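Local coordinates for protein TetR-like transcriptional regulator (Rhodococcus, PDB 3F1B) that probably binds cis-regulatory DNA through an N-terminal helix-turn-helix and regulates transcription, as TetR-family proteins generally do, at residues Q67-G70 against L71-V74; L99-V102 against G103-K107; S125-S128 against S129-L133; K107-M110 against V111-Q115; R15-Q18 against M19-A23. One frame throughout, in Å; residues are numbered along the deposited sequence.

Contact 1: Q67-G70 against L71-V74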
# COMPACT_ATOMS: atom_id res chain seq x y z
N GLN A 67 17.39 1.74 2.16
CA GLN A 67 18.21 0.76 2.86
C GLN A 67 18.26 1.01 4.39
O GLN A 67 18.02 0.08 5.16
CB GLN A 67 19.62 0.84 2.28
CG GLN A 67 19.82 -0.04 1.08
CD GLN A 67 20.06 -1.50 1.50
OE1 GLN A 67 19.39 -2.41 1.00
NE2 GLN A 67 20.99 -1.71 2.42
N ARG A 68 18.57 2.24 4.82
CA ARG A 68 18.70 2.59 6.21
C ARG A 68 17.37 2.48 7.00
O ARG A 68 17.34 1.86 8.07
CB ARG A 68 19.29 3.98 6.39
CG ARG A 68 19.68 4.22 7.87
CD ARG A 68 20.22 5.60 8.17
NE ARG A 68 19.11 6.54 8.15
CZ ARG A 68 19.15 7.79 8.61
NH1 ARG A 68 20.27 8.32 9.16
NH2 ARG A 68 18.02 8.50 8.51
N GLU A 69 16.30 3.11 6.52
CA GLU A 69 15.02 2.96 7.22
C GLU A 69 14.51 1.48 7.24
O GLU A 69 13.99 1.02 8.27
CB GLU A 69 13.99 3.92 6.62
CG GLU A 69 14.52 5.38 6.53
CD GLU A 69 15.19 5.85 7.83
OE1 GLU A 69 14.82 5.40 8.92
OE2 GLU A 69 16.11 6.69 7.79
N GLY A 70 14.75 0.72 6.16
CA GLY A 70 14.45 -0.72 6.14
C GLY A 70 15.15 -1.48 7.26
O GLY A 70 14.57 -2.36 7.88
N LEU A 71 16.40 -1.11 7.53
CA LEU A 71 17.17 -1.70 8.60
C LEU A 71 16.56 -1.42 9.96
O LEU A 71 16.52 -2.31 10.80
CB LEU A 71 18.59 -1.16 8.61
CG LEU A 71 19.73 -1.98 8.05
CD1 LEU A 71 20.91 -1.03 7.63
CD2 LEU A 71 20.14 -2.98 9.11
N ARG A 72 16.10 -0.18 10.20
CA ARG A 72 15.60 0.14 11.54
C ARG A 72 14.32 -0.63 11.68
O ARG A 72 13.96 -1.07 12.77
CB ARG A 72 15.36 1.63 11.75
CG ARG A 72 16.57 2.44 11.50
CD ARG A 72 16.17 3.84 11.11
NE ARG A 72 17.27 4.76 11.37
CZ ARG A 72 17.16 6.09 11.35
NH1 ARG A 72 18.24 6.82 11.61
NH2 ARG A 72 16.00 6.69 11.05
N PHE A 73 13.65 -0.83 10.55
CA PHE A 73 12.40 -1.52 10.60
C PHE A 73 12.57 -2.98 11.04
O PHE A 73 11.91 -3.40 11.98
CB PHE A 73 11.64 -1.35 9.30
CG PHE A 73 10.37 -2.09 9.26
CD1 PHE A 73 9.21 -1.51 9.78
CD2 PHE A 73 10.30 -3.36 8.66
CE1 PHE A 73 7.97 -2.21 9.73
CE2 PHE A 73 9.08 -4.07 8.61
CZ PHE A 73 7.91 -3.49 9.16
N VAL A 74 13.48 -3.71 10.41
CA VAL A 74 13.63 -5.10 10.79
C VAL A 74 14.25 -5.25 12.17
O VAL A 74 13.87 -6.14 12.91
CB VAL A 74 14.35 -5.93 9.71
CG1 VAL A 74 13.86 -5.53 8.32
CG2 VAL A 74 15.85 -5.83 9.84
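Arg68 and Arg72, one helical turn apart, lay their guanidinium groups flat on each other, with centres 3.8 Å apart and planes at 19°. Arg72 NH1 sits over the middle of the Arg68 group, 3.3 Å from Arg68 CZ. The carboxylate of Glu69, bonded to both arginines, probably offsets the repulsion between the stacked cations, and three ionic contacts hold the group together. Arg68 grips Glu69 side-on, NE and NH2 both reaching the single oxygen OE2, NH2 at 2.7 Å and nearly in line with the carboxylate C-O bond. The other oxygen, Glu69 OE1, takes a weak bond of 2.8 Å from Arg72 NH2, whose guanidinium stands at 76° to the carboxylate. Glu69 CG lies beside the backbone N (chi1 -51°), and a bend at chi2 curls this short acid back to where both bases can reach it. Arg68 NH2 has a further acidic partner in Asp21. Each backbone N from Leu71 to Val74 donates to the O four residues earlier, as Phe73 N does to Glu69 O at 3.0 Å, while Phe73 turns its ring against Phe98 and Trp109. The result is a salt-bridge network along helix 58-77, the helix that in the TetR fold joins the DNA-binding domain to the C-terminal domain.

Contact 2: L99-V102 against G103-K107. With SO4 (sulfate ion), chain D.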
# COMPACT_ATOMS: atom_id res chain seq x y z
N LEU A 99 4.72 -1.70 15.39
CA LEU A 99 3.85 -0.58 15.65
C LEU A 99 4.50 0.55 16.49
O LEU A 99 4.21 1.74 16.26
CB LEU A 99 2.55 -1.03 16.27
CG LEU A 99 1.60 -1.73 15.31
CD1 LEU A 99 0.48 -2.27 16.19
CD2 LEU A 99 1.06 -0.79 14.17
N GLY A 100 5.38 0.18 17.43
CA GLY A 100 6.16 1.16 18.23
C GLY A 100 7.14 1.93 17.34
O GLY A 100 7.32 3.16 17.49
N PHE A 101 7.73 1.24 16.37
CA PHE A 101 8.63 1.89 15.42
C PHE A 101 7.92 2.94 14.51
O PHE A 101 8.45 4.02 14.21
CB PHE A 101 9.29 0.83 14.55
CG PHE A 101 9.95 1.40 13.32
CD1 PHE A 101 11.27 1.85 13.37
CD2 PHE A 101 9.26 1.47 12.10
CE1 PHE A 101 11.88 2.36 12.23
CE2 PHE A 101 9.90 2.00 10.96
CZ PHE A 101 11.20 2.44 11.04
N VAL A 102 6.74 2.60 14.05
CA VAL A 102 5.99 3.46 13.17
C VAL A 102 5.61 4.72 13.97
O VAL A 102 5.69 5.84 13.49
CB VAL A 102 4.76 2.67 12.70
CG1 VAL A 102 3.62 3.59 12.37
CG2 VAL A 102 5.15 1.74 11.54
N GLY A 103 5.23 4.51 15.21
CA GLY A 103 4.77 5.56 16.06
C GLY A 103 5.85 6.57 16.29
O GLY A 103 5.57 7.76 16.30
N LYS A 104 7.09 6.09 16.42
CA LYS A 104 8.27 6.97 16.64
C LYS A 104 8.96 7.45 15.37
O LYS A 104 9.65 8.45 15.39
CB LYS A 104 9.33 6.28 17.51
CG LYS A 104 8.84 5.87 18.88
CD LYS A 104 9.91 5.12 19.69
CE LYS A 104 9.94 3.60 19.37
NZ LYS A 104 10.76 3.24 18.16
N HIS A 105 8.80 6.75 14.28
CA HIS A 105 9.59 7.05 13.10
C HIS A 105 8.62 7.11 11.92
O HIS A 105 8.77 6.43 10.90
CB HIS A 105 10.72 6.01 12.95
CG HIS A 105 11.50 5.78 14.22
ND1 HIS A 105 12.70 6.41 14.50
CD2 HIS A 105 11.22 5.03 15.32
CE1 HIS A 105 13.13 6.05 15.70
NE2 HIS A 105 12.26 5.21 16.22
N ARG A 106 7.60 7.95 12.07
CA ARG A 106 6.57 8.09 11.06
C ARG A 106 7.07 8.50 9.70
O ARG A 106 6.52 8.14 8.67
CB ARG A 106 5.46 9.04 11.50
CG ARG A 106 5.90 10.42 11.88
CD ARG A 106 4.72 11.36 12.16
NE ARG A 106 4.64 12.49 11.22
CZ ARG A 106 3.66 12.68 10.33
NH1 ARG A 106 2.64 11.82 10.24
NH2 ARG A 106 3.69 13.74 9.53
N LYS A 107 8.15 9.26 9.68
CA LYS A 107 8.67 9.74 8.43
C LYS A 107 9.25 8.55 7.64
O LYS A 107 9.15 8.48 6.40
CB LYS A 107 9.66 10.86 8.73
CG LYS A 107 8.97 12.19 9.08
CD LYS A 107 9.54 12.90 10.35
CE LYS A 107 8.56 12.83 11.60
NZ LYS A 107 8.77 11.61 12.47
S SO4 D . 13.54 3.82 19.50
O1 SO4 D . 14.66 3.75 20.44
O2 SO4 D . 13.26 5.23 19.16
O3 SO4 D . 13.87 3.12 18.25
O4 SO4 D . 12.39 3.19 20.16
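Phe101 carries CG opposite its backbone N (chi1 165°), whereas His105 has CG opposite its carbonyl carbon (chi1 -48°), and these two settings bring their rings together one turn apart. The planes are only 16° from parallel, but the rings are slid so far that they barely overlap, with centroids 5.1 Å apart. The overlap is taken instead by His105 CB, which forms a CH-pi contact over the Phe101 face, 4.2 Å from the ring centroid. Phe101 O meets the edge of the imidazole, 3.2 Å from His105 CD2. Lys104 lays its aliphatic part beside the glycine, CG lying 3.4 Å from Gly100 O. A sulfate, probably from the crystallisation liquor, lies at the outer end: His105 NE2 is hydrogen-bonded to its O2 at 3.1 Å. Lys104 NZ is also 3.1 Å from His105 NE2, but one nitrogen cannot both donate to sulfate and accept from lysine, so these bonds are alternatives. The sulfate's fit against Lys104 is doubtful. Backbone bonding fades here: Lys104 N still reaches Gly100 O, while His105 N makes only weak bonds, to Phe101 O and Val102 O. His105, the first residue past helix 87-104, occupies the N-cap position of helix 106-115, a one-residue break between two helices of the C-terminal domain.

Contact 3: S125-S128 against S129-L133. With SO4 (sulfate ion), chain B.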
# COMPACT_ATOMS: atom_id res chain seq x y z
N SER A 125 12.54 -4.23 -3.74
CA SER A 125 13.35 -4.44 -2.53
C SER A 125 12.39 -4.83 -1.43
O SER A 125 12.50 -5.92 -0.84
CB SER A 125 14.08 -3.15 -2.10
OG SER A 125 15.30 -2.92 -2.79
N VAL A 126 11.42 -3.94 -1.20
CA VAL A 126 10.47 -4.05 -0.08
C VAL A 126 9.22 -4.90 -0.35
O VAL A 126 8.65 -5.44 0.59
CB VAL A 126 10.21 -2.66 0.70
CG1 VAL A 126 10.32 -1.43 -0.21
CG2 VAL A 126 8.89 -2.68 1.49
N GLN A 127 8.81 -5.07 -1.61
CA GLN A 127 7.80 -6.12 -1.88
C GLN A 127 8.36 -7.52 -1.61
O GLN A 127 7.69 -8.34 -1.00
CB GLN A 127 7.17 -6.03 -3.28
CG GLN A 127 5.67 -5.68 -3.29
CD GLN A 127 4.73 -6.74 -2.65
OE1 GLN A 127 4.99 -7.26 -1.55
NE2 GLN A 127 3.62 -7.03 -3.33
N SER A 128 9.60 -7.78 -2.03
CA SER A 128 10.27 -9.00 -1.61
C SER A 128 10.45 -9.03 -0.08
O SER A 128 10.27 -10.09 0.52
CB SER A 128 11.57 -9.23 -2.36
OG SER A 128 11.32 -9.99 -3.54
N SER A 129 10.72 -7.88 0.55
CA SER A 129 10.69 -7.81 2.03
C SER A 129 9.30 -8.12 2.55
O SER A 129 9.15 -8.98 3.43
CB SER A 129 11.14 -6.45 2.56
OG SER A 129 12.55 -6.35 2.58
N ARG A 130 8.29 -7.43 2.02
CA ARG A 130 6.90 -7.66 2.38
C ARG A 130 6.49 -9.10 2.24
O ARG A 130 5.76 -9.64 3.08
CB ARG A 130 6.00 -6.91 1.44
CG ARG A 130 4.59 -6.77 1.94
CD ARG A 130 4.14 -5.44 1.46
NE ARG A 130 2.71 -5.27 1.58
CZ ARG A 130 1.80 -6.04 0.99
NH1 ARG A 130 2.18 -7.07 0.24
NH2 ARG A 130 0.51 -5.76 1.16
N ASP A 131 6.92 -9.72 1.15
CA ASP A 131 6.57 -11.09 0.89
C ASP A 131 7.24 -12.03 1.84
O ASP A 131 6.63 -12.98 2.31
CB ASP A 131 6.94 -11.44 -0.52
CG ASP A 131 5.88 -11.06 -1.47
OD1 ASP A 131 6.12 -10.17 -2.33
OD2 ASP A 131 4.77 -11.62 -1.32
N ARG A 132 8.50 -11.75 2.14
CA ARG A 132 9.21 -12.50 3.11
C ARG A 132 8.47 -12.35 4.44
O ARG A 132 8.24 -13.35 5.14
CB ARG A 132 10.68 -12.05 3.18
CG ARG A 132 11.52 -12.75 4.27
CD ARG A 132 11.31 -14.27 4.26
NE ARG A 132 12.01 -14.95 5.35
CZ ARG A 132 12.06 -16.28 5.51
NH1 ARG A 132 11.41 -17.11 4.68
NH2 ARG A 132 12.73 -16.80 6.53
N LEU A 133 8.05 -11.13 4.78
CA LEU A 133 7.30 -10.89 6.03
C LEU A 133 5.99 -11.68 6.05
O LEU A 133 5.66 -12.31 7.06
CB LEU A 133 6.97 -9.41 6.22
CG LEU A 133 8.08 -8.47 6.62
CD1 LEU A 133 7.63 -7.02 6.66
CD2 LEU A 133 8.63 -8.87 7.96
S SO4 B . 11.85 -19.80 7.38
O1 SO4 B . 11.61 -21.15 6.87
O2 SO4 B . 13.26 -19.45 7.16
O3 SO4 B . 10.97 -18.89 6.64
O4 SO4 B . 11.51 -19.71 8.80
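Ser125 O is held twice by Ser129, by the backbone N at 3.0 Å and weakly by OG at 3.4 Å, a common use of a short hydroxyl side chain folded back onto its own helix. Two residues after Ser125, Gln127 is bent at chi2 (-65°), which swings its amide across Arg130. Gln127 OE1 lies 3.2 Å from Arg130 CB and accepts a weak bond from Arg130 NH1 at 3.3 Å, approaching the guanidinium at its edge while the two planes stand almost perpendicular. An alanine in place of Gln127 lacks this acceptor and would probably leave Arg130 NH1 without this weak bond, the guanidinium relying on the salt bridge of NE to Glu166. Asp131 sets its carboxylate nearly parallel to the Gln127 amide, planes 15° apart; the oxygens OD1 and OE1 are both acceptors and make no bond. The acid's main partner is Arg171 of the second subunit. Arg132 leads outward, where NH2 meets O2 of a sulfate, probably from the crystallisation liquor, at 2.8 Å and in the guanidinium plane, and NH1 is paired with Glu135. These are the opening turns of helix 126-143 in the TetR C-terminal domain, with a polar flank turned to the dimer interface.

Contact 4: K107-M110 against V111-Q115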
# COMPACT_ATOMS: atom_id res chain seq x y z
N LYS A 107 8.15 9.26 9.68
CA LYS A 107 8.67 9.74 8.43
C LYS A 107 9.25 8.55 7.64
O LYS A 107 9.15 8.48 6.40
CB LYS A 107 9.66 10.86 8.73
CG LYS A 107 8.97 12.19 9.08
CD LYS A 107 9.54 12.90 10.35
CE LYS A 107 8.56 12.83 11.60
NZ LYS A 107 8.77 11.61 12.47
N SER A 108 9.81 7.59 8.37
CA SER A 108 10.53 6.52 7.74
C SER A 108 9.57 5.42 7.38
O SER A 108 9.80 4.70 6.41
CB SER A 108 11.65 6.01 8.64
OG SER A 108 11.31 6.10 10.00
N TRP A 109 8.48 5.32 8.14
CA TRP A 109 7.40 4.44 7.77
C TRP A 109 6.78 4.89 6.47
O TRP A 109 6.48 4.06 5.62
CB TRP A 109 6.32 4.42 8.84
CG TRP A 109 5.10 3.72 8.33
CD1 TRP A 109 3.89 4.28 8.08
CD2 TRP A 109 4.99 2.31 7.97
NE1 TRP A 109 3.01 3.31 7.60
CE2 TRP A 109 3.66 2.10 7.54
CE3 TRP A 109 5.89 1.22 7.95
CZ2 TRP A 109 3.20 0.84 7.09
CZ3 TRP A 109 5.44 -0.01 7.50
CH2 TRP A 109 4.09 -0.20 7.08
N MSE A 110 6.60 6.20 6.31
CA MSE A 110 6.06 6.72 5.06
C MSE A 110 6.90 6.42 3.83
O MSE A 110 6.35 6.01 2.78
CB MSE A 110 5.84 8.21 5.15
CG MSE A 110 4.60 8.53 5.94
SE MSE A 110 4.61 10.40 6.41
CE MSE A 110 3.86 11.07 4.71
N VAL A 111 8.23 6.62 3.93
CA VAL A 111 9.14 6.31 2.83
C VAL A 111 9.02 4.79 2.51
O VAL A 111 8.87 4.38 1.34
CB VAL A 111 10.57 6.81 3.14
CG1 VAL A 111 11.58 6.24 2.17
CG2 VAL A 111 10.63 8.35 3.10
N LEU A 112 8.98 3.99 3.56
CA LEU A 112 9.00 2.55 3.42
C LEU A 112 7.72 2.03 2.81
O LEU A 112 7.75 1.28 1.84
CB LEU A 112 9.20 1.89 4.78
CG LEU A 112 10.58 1.36 5.14
CD1 LEU A 112 11.76 1.83 4.29
CD2 LEU A 112 10.82 1.60 6.60
N TYR A 113 6.60 2.43 3.39
CA TYR A 113 5.32 1.99 2.95
C TYR A 113 5.03 2.48 1.53
O TYR A 113 4.49 1.71 0.74
CB TYR A 113 4.27 2.43 3.95
CG TYR A 113 2.90 1.87 3.74
CD1 TYR A 113 2.68 0.50 3.46
CD2 TYR A 113 1.80 2.72 3.82
CE1 TYR A 113 1.36 0.01 3.26
CE2 TYR A 113 0.49 2.24 3.65
CZ TYR A 113 0.27 0.90 3.36
OH TYR A 113 -1.06 0.54 3.18
N ARG A 114 5.47 3.70 1.19
CA ARG A 114 5.54 4.11 -0.25
C ARG A 114 6.39 3.17 -1.18
O ARG A 114 5.83 2.46 -2.01
CB ARG A 114 5.87 5.62 -0.41
CG ARG A 114 7.30 5.96 -0.81
CD ARG A 114 7.67 7.42 -0.45
NE ARG A 114 6.61 8.36 -0.85
CZ ARG A 114 6.03 9.25 -0.05
NH1 ARG A 114 6.41 9.40 1.21
NH2 ARG A 114 5.06 10.02 -0.53
N GLN A 115 7.73 3.18 -1.06
CA GLN A 115 8.56 2.17 -1.74
C GLN A 115 7.85 0.80 -1.94
O GLN A 115 7.84 0.30 -3.07
CB GLN A 115 9.84 1.98 -1.00
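Trp109 and Tyr113 carry the aromatic part of this contact. Both place CG opposite the backbone N (chi1 169° and -171°), and one turn of helix then brings their rings to within 12° of parallel. They are slid apart, however, with centroids of the indole six-membered ring and the phenol 5.0 Å from each other. What lies over the indole is chiefly Tyr113 CB, a CH-pi contact 3.8 Å from the six-membered ring centroid, while Trp109 CZ2 comes 3.5 Å from Tyr113 CG. Aliphatic groups pack against backbone oxygens: Leu112 CD2 is 3.3 Å from Ser108 O, and Val111 CG2 is 3.6 Å from Lys107 O. Met110, present as selenomethionine, has its CB 4.2 Å from Arg114 NH1, a loose brush. Among the hydrogen bonds, Tyr113 N to Trp109 O is short at 2.8 Å and nearly straight. Ser108 OG is occupied by His105 O, and Trp109 NE1 weakly by Asp170, whereas Phe98 meets the indole edge-to-face. Tyr113 also packs on Met117 of the second subunit. Between the two halves of helix 106-115 the side chains thus meet almost wholly by dispersion, and backbone amides supply the polar bonding, a chemistry suited to a helix buried among its neighbours.

Contact 5: R15-Q18 against M19-A23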
# COMPACT_ATOMS: atom_id res chain seq x y z
N ARG A 15 28.29 12.69 8.84
CA ARG A 15 27.84 13.49 7.71
C ARG A 15 26.71 12.71 7.02
O ARG A 15 25.65 13.27 6.73
CB ARG A 15 29.00 13.78 6.77
CG ARG A 15 28.93 15.16 6.09
CD ARG A 15 28.66 16.31 7.10
NE ARG A 15 29.11 17.63 6.62
CZ ARG A 15 30.22 18.27 7.00
NH1 ARG A 15 31.05 17.74 7.89
NH2 ARG A 15 30.50 19.46 6.48
N GLU A 16 26.98 11.42 6.78
CA GLU A 16 26.01 10.38 6.39
C GLU A 16 24.63 10.52 7.04
O GLU A 16 23.64 10.78 6.36
CB GLU A 16 26.57 9.03 6.84
CG GLU A 16 25.84 7.80 6.35
CD GLU A 16 26.49 7.24 5.09
OE1 GLU A 16 26.29 7.85 4.00
OE2 GLU A 16 27.22 6.21 5.20
N GLN A 17 24.60 10.34 8.35
CA GLN A 17 23.37 10.34 9.10
C GLN A 17 22.63 11.67 8.98
O GLN A 17 21.39 11.67 8.97
CB GLN A 17 23.58 9.92 10.56
CG GLN A 17 22.61 10.51 11.60
CD GLN A 17 23.26 11.63 12.43
OE1 GLN A 17 23.44 11.49 13.63
NE2 GLN A 17 23.63 12.74 11.78
N GLN A 18 23.36 12.77 8.82
CA GLN A 18 22.70 14.05 8.63
C GLN A 18 22.02 14.17 7.27
O GLN A 18 20.94 14.76 7.16
CB GLN A 18 23.69 15.17 8.78
CG GLN A 18 23.95 15.54 10.18
CD GLN A 18 24.96 16.66 10.26
OE1 GLN A 18 25.23 17.34 9.26
NE2 GLN A 18 25.55 16.85 11.43
N MSE A 19 22.66 13.59 6.25
CA MSE A 19 22.13 13.63 4.88
C MSE A 19 20.93 12.72 4.72
O MSE A 19 20.02 13.03 4.00
CB MSE A 19 23.20 13.18 3.88
CG MSE A 19 24.14 14.27 3.47
SE MSE A 19 25.72 13.62 2.48
CE MSE A 19 26.22 15.33 1.71
N LEU A 20 20.97 11.57 5.37
CA LEU A 20 19.90 10.61 5.28
C LEU A 20 18.66 11.04 6.07
O LEU A 20 17.52 10.85 5.62
CB LEU A 20 20.42 9.21 5.65
CG LEU A 20 21.41 8.56 4.63
CD1 LEU A 20 22.13 7.36 5.21
CD2 LEU A 20 20.82 8.16 3.30
N ASP A 21 18.87 11.69 7.22
CA ASP A 21 17.76 12.24 8.00
C ASP A 21 17.00 13.30 7.23
O ASP A 21 15.77 13.43 7.33
CB ASP A 21 18.29 12.89 9.28
CG ASP A 21 18.77 11.89 10.29
OD1 ASP A 21 19.32 12.29 11.32
OD2 ASP A 21 18.62 10.68 10.05
N ALA A 22 17.74 14.11 6.50
CA ALA A 22 17.16 15.20 5.73
C ALA A 22 16.45 14.69 4.48
O ALA A 22 15.48 15.29 4.02
CB ALA A 22 18.26 16.17 5.34
N ALA A 23 16.95 13.59 3.92
CA ALA A 23 16.40 12.97 2.72
C ALA A 23 15.09 12.34 3.12
O ALA A 23 14.13 12.39 2.35
CB ALA A 23 17.32 11.91 2.18
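Glu16 and Leu20 lie side by side and point the same way, the acid's CG touching Leu20 CD1 at 3.9 Å. Glu16 has its CG opposite the backbone N (chi1 -171°), and it offers leucine its methylene part while the carboxylate goes on to Arg12 in a salt bridge. Gln17 and Asp21 slant across each other instead, amide and carboxylate planes 27° apart, with Gln17 CG 3.8 Å from Asp21 OD1. The carboxylate is drawn in over the backbone, Asp21 CG only 2.9 Å from Gln17 O; the carboxylate oxygens accept nothing from that carbonyl, which is used by Asp21 N at 3.1 Å. Helix 12-30 is the first helix of the TetR DNA-binding domain, packed on the predicted helix-turn-helix, and Met19, a selenomethionine, serves that packing. Its straight, flexible chain runs away from residues 15-18 toward Met50, Leu51 and Tyr54, though Met19 CB remains 3.5 Å from Glu16 O. Leu20 in turn is covered by Leu61 and Ala64 of helix 58-77. Asp21 OD2 is paired with Arg68 of that helix, and a leucine in place of Asp21 would probably leave this arginine short of one counter-charge. Ala22, too small to reach far, brings its CB to 3.5 Å from Gln18 O.

In the fold
Contact 1 is the hub, touching each of the other four. Its Arg68 NH2 reaches Asp21 OD2 of contact 5 at 2.7 Å, tying helix 58-77 to the first helix of the DNA-binding domain. Toward the C-terminal domain, Arg72 CB meets Phe101 CE1 of contact 2 at 3.6 Å, and Glu69 OE1 lies 3.2 Å from Ser108 CB of contact 4. Contacts 2 and 4 share Lys107 and pack Val102 against Trp109. Contact 3 joins through Phe73 with Leu133 and, like contact 4, touches the second subunit. Contacts 3 and 5 have centres about 25 Å apart and no direct touch, but contact 1, on helix 58-77, touches both.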